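Local coordinates for ferric-siderophore receptor protein (PDB 6ENK) that probably captures iron(III)-loaded siderophores as the solute-binding receptor of a bacterial uptake system, at residues K194-I199 / E316-A321. Sequence-based numbering, arbitrary orientation.
Sequences KAKPEI and EAIENA. With NA (sodium ion), chain B.
The carbonyl group of Glu319 is held between two cations on opposite faces of its plane: Lys196 NZ hydrogen-bonds to Glu319 O at 2.8 Å, standing 69° out of the plane, while a sodium ion sits over the other face, 2.7 Å from Glu319 O. The motif is a lysine ammonium bound by the backbone carbonyls at the C-terminal end of helix 304-320, supplied by the type I turn Lys196-Ile199 that leads from helix 173-195, the long helix joining the lobes as in related periplasmic binding proteins, into strand 201-206 of the second lobe. Two further carbonyls meet the ammonium in their own planes rather than over a face. Ile318 O is 2.9 Å from Lys196 NZ, and Ala321 O lies 2.8 Å from that nitrogen, which sits on a lone pair at a C=O...NZ angle of 141°. Three acceptors thus account for the three N-H bonds of the ammonium. The lysine chain is bent at chi2 (-84°), chi3 and chi4, which curls NZ back to the helix end. Lys196 CB lies 3.8 Å from Ile318 CG2. An alanine in place of Lys196 would remove the ammonium and would probably leave the three terminal carbonyls without this shared donor. With positive charge on both faces, the Glu319 carbonyl is likely to be strongly polarised. Asn320 OD1 and two waters also bind the sodium, whereas the Glu319 carboxylate turns to a salt bridge with Arg188 of helix 173-195. Beside the ammonium the contact is apolar: Ile199 and Ala321 both rest on Val262 of strand 262-266. Ile199 CD1 lies 3.9 Å from Ala321 CB and also reaches to 3.7 Å from Ala321 O, the oxygen that Lys196 NZ grips.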
ATOM      1  N   LYS A 194      20.503  11.094   4.936  1.00 21.38           N
ATOM      2  CA  LYS A 194      21.941  11.392   5.020  1.00 23.68           C
ATOM      3  C   LYS A 194      22.264  12.580   5.956  1.00 23.22           C
ATOM      4  O   LYS A 194      23.278  12.555   6.665  1.00 23.73           O
ATOM      5  CB  LYS A 194      22.462  11.644   3.616  1.00 27.37           C
ATOM      6  CG  LYS A 194      23.980  11.681   3.422  1.00 30.88           C
ATOM      7  CD  LYS A 194      24.353  11.958   1.955  1.00 33.62           C
ATOM      8  CE  LYS A 194      23.520  11.140   0.943  1.00 36.17           C
ATOM      9  NZ  LYS A 194      23.858  11.324  -0.502  1.00 37.85           N
ATOM     10  N   ALA A 195      21.397  13.586   5.982  1.00 21.43           N
ATOM     11  CA  ALA A 195      21.593  14.772   6.840  1.00 22.92           C
ATOM     12  C   ALA A 195      21.300  14.500   8.329  1.00 22.29           C
ATOM     13  O   ALA A 195      21.871  15.168   9.215  1.00 21.00           O
ATOM     14  CB  ALA A 195      20.724  15.928   6.350  1.00 21.62           C
ATOM     15  N   LYS A 196      20.402  13.547   8.598  1.00 21.52           N
ATOM     16  CA  LYS A 196      19.948  13.242   9.957  1.00 22.47           C
ATOM     17  C   LYS A 196      20.064  11.730  10.245  1.00 22.51           C
ATOM     18  O   LYS A 196      19.049  11.071  10.464  1.00 22.77           O
ATOM     19  CB  LYS A 196      18.487  13.702  10.129  1.00 23.29           C
ATOM     20  CG  LYS A 196      18.161  15.185   9.865  1.00 24.28           C
ATOM     21  CD  LYS A 196      18.410  16.117  11.035  1.00 25.18           C
ATOM     22  CE  LYS A 196      17.520  15.895  12.264  1.00 24.97           C
ATOM     23  NZ  LYS A 196      16.168  16.494  12.175  1.00 24.62           N
ATOM     24  N   PRO A 197      21.302  11.166  10.224  1.00 24.11           N
ATOM     25  CA  PRO A 197      21.500   9.719  10.408  1.00 23.87           C
ATOM     26  C   PRO A 197      21.077   9.201  11.787  1.00 23.61           C
ATOM     27  O   PRO A 197      20.804   8.026  11.928  1.00 22.84           O
ATOM     28  CB  PRO A 197      23.016   9.534  10.199  1.00 24.73           C
ATOM     29  CG  PRO A 197      23.596  10.848  10.587  1.00 24.44           C
ATOM     30  CD  PRO A 197      22.601  11.868  10.103  1.00 23.77           C
ATOM     31  N   GLU A 198      21.026  10.082  12.777  1.00 22.13           N
ATOM     32  CA  GLU A 198      20.662   9.714  14.144  1.00 23.73           C
ATOM     33  C   GLU A 198      19.160   9.415  14.363  1.00 20.77           C
ATOM     34  O   GLU A 198      18.803   8.803  15.352  1.00 20.60           O
ATOM     35  CB  GLU A 198      21.129  10.818  15.125  1.00 25.00           C
ATOM     36  CG  GLU A 198      20.259  12.093  15.204  1.00 28.31           C
ATOM     37  CD  GLU A 198      20.548  13.182  14.146  1.00 28.73           C
ATOM     38  OE1 GLU A 198      21.220  12.936  13.124  1.00 26.89           O
ATOM     39  OE2 GLU A 198      20.075  14.318  14.356  1.00 32.91           O
ATOM     40  N   ILE A 199      18.300   9.883  13.465  1.00 19.49           N
ATOM     41  CA  ILE A 199      16.849   9.753  13.624  1.00 18.63           C
ATOM     42  C   ILE A 199      16.387   8.320  13.334  1.00 18.29           C
ATOM     43  O   ILE A 199      16.506   7.844  12.206  1.00 19.67           O
ATOM     44  CB  ILE A 199      16.112  10.760  12.711  1.00 18.06           C
ATOM     45  CG1 ILE A 199      16.486  12.222  13.090  1.00 17.88           C
ATOM     46  CG2 ILE A 199      14.605  10.561  12.771  1.00 17.08           C
ATOM     47  CD1 ILE A 199      16.239  12.571  14.547  1.00 18.90           C
ATOM     48  N   GLU A 316       9.981  14.967   5.404  1.00 17.65           N
ATOM     49  CA  GLU A 316       9.651  16.089   6.300  1.00 18.59           C
ATOM     50  C   GLU A 316       9.736  15.700   7.786  1.00 18.47           C
ATOM     51  O   GLU A 316      10.293  16.473   8.612  1.00 18.04           O
ATOM     52  CB  GLU A 316       8.291  16.670   5.947  1.00 21.03           C
ATOM     53  CG  GLU A 316       7.769  17.711   6.923  1.00 23.01           C
ATOM     54  CD  GLU A 316       6.371  18.136   6.549  1.00 26.32           C
ATOM     55  OE1 GLU A 316       5.471  17.266   6.405  1.00 27.17           O
ATOM     56  OE2 GLU A 316       6.194  19.343   6.382  1.00 28.64           O
ATOM     57  N   ALA A 317       9.208  14.518   8.136  1.00 17.20           N
ATOM     58  CA  ALA A 317       9.346  14.007   9.516  1.00 17.39           C
ATOM     59  C   ALA A 317      10.817  13.906   9.963  1.00 17.54           C
ATOM     60  O   ALA A 317      11.181  14.375  11.059  1.00 18.89           O
ATOM     61  CB  ALA A 317       8.635  12.665   9.669  1.00 17.22           C
ATOM     62  N   ILE A 318      11.662  13.331   9.114  1.00 16.46           N
ATOM     63  CA  ILE A 318      13.101  13.192   9.425  1.00 17.57           C
ATOM     64  C   ILE A 318      13.787  14.565   9.515  1.00 18.17           C
ATOM     65  O   ILE A 318      14.500  14.852  10.498  1.00 19.61           O
ATOM     66  CB  ILE A 318      13.809  12.276   8.414  1.00 16.95           C
ATOM     67  CG1 ILE A 318      13.257  10.846   8.600  1.00 17.35           C
ATOM     68  CG2 ILE A 318      15.339  12.293   8.600  1.00 17.79           C
ATOM     69  CD1 ILE A 318      13.706   9.823   7.584  1.00 16.78           C
ATOM     70  N   GLU A 319      13.546  15.401   8.517  1.00 17.64           N
ATOM     71  CA  GLU A 319      14.143  16.757   8.464  1.00 19.44           C
ATOM     72  C   GLU A 319      13.977  17.498   9.768  1.00 20.58           C
ATOM     73  O   GLU A 319      14.942  18.097  10.251  1.00 21.10           O
ATOM     74  CB  GLU A 319      13.508  17.599   7.347  1.00 19.52           C
ATOM     75  CG  GLU A 319      14.037  17.292   5.949  1.00 18.77           C
ATOM     76  CD  GLU A 319      13.066  17.645   4.834  1.00 19.29           C
ATOM     77  OE1 GLU A 319      12.137  18.449   5.065  1.00 18.91           O
ATOM     78  OE2 GLU A 319      13.221  17.108   3.710  1.00 19.82           O
ATOM     79  N   ASN A 320      12.762  17.436  10.332  1.00 20.57           N
ATOM     80  CA  ASN A 320      12.352  18.202  11.518  1.00 21.57           C
ATOM     81  C   ASN A 320      12.270  17.450  12.848  1.00 20.37           C
ATOM     82  O   ASN A 320      11.989  18.064  13.863  1.00 19.37           O
ATOM     83  CB  ASN A 320      11.016  18.868  11.195  1.00 22.99           C
ATOM     84  CG  ASN A 320      11.130  19.739   9.965  1.00 23.90           C
ATOM     85  OD1 ASN A 320      12.162  20.383   9.781  1.00 28.15           O
ATOM     86  ND2 ASN A 320      10.134  19.711   9.091  1.00 23.85           N
ATOM     87  N   ALA A 321      12.556  16.149  12.853  1.00 19.98           N
ATOM     88  CA  ALA A 321      12.551  15.363  14.100  1.00 19.40           C
ATOM     89  C   ALA A 321      13.705  15.739  15.033  1.00 21.21           C
ATOM     90  O   ALA A 321      14.843  15.974  14.577  1.00 19.30           O
ATOM     91  CB  ALA A 321      12.621  13.870  13.804  1.00 18.95           C
TER
HETATM   92 NA    NA B 401      15.022  20.755  10.149  1.00 30.96          NA
HETATM   93  O   HOH W   1      13.146  21.642   8.127  1.00 24.94           O
HETATM   94  O   HOH W   2      14.706  20.822  12.266  1.00 29.78           O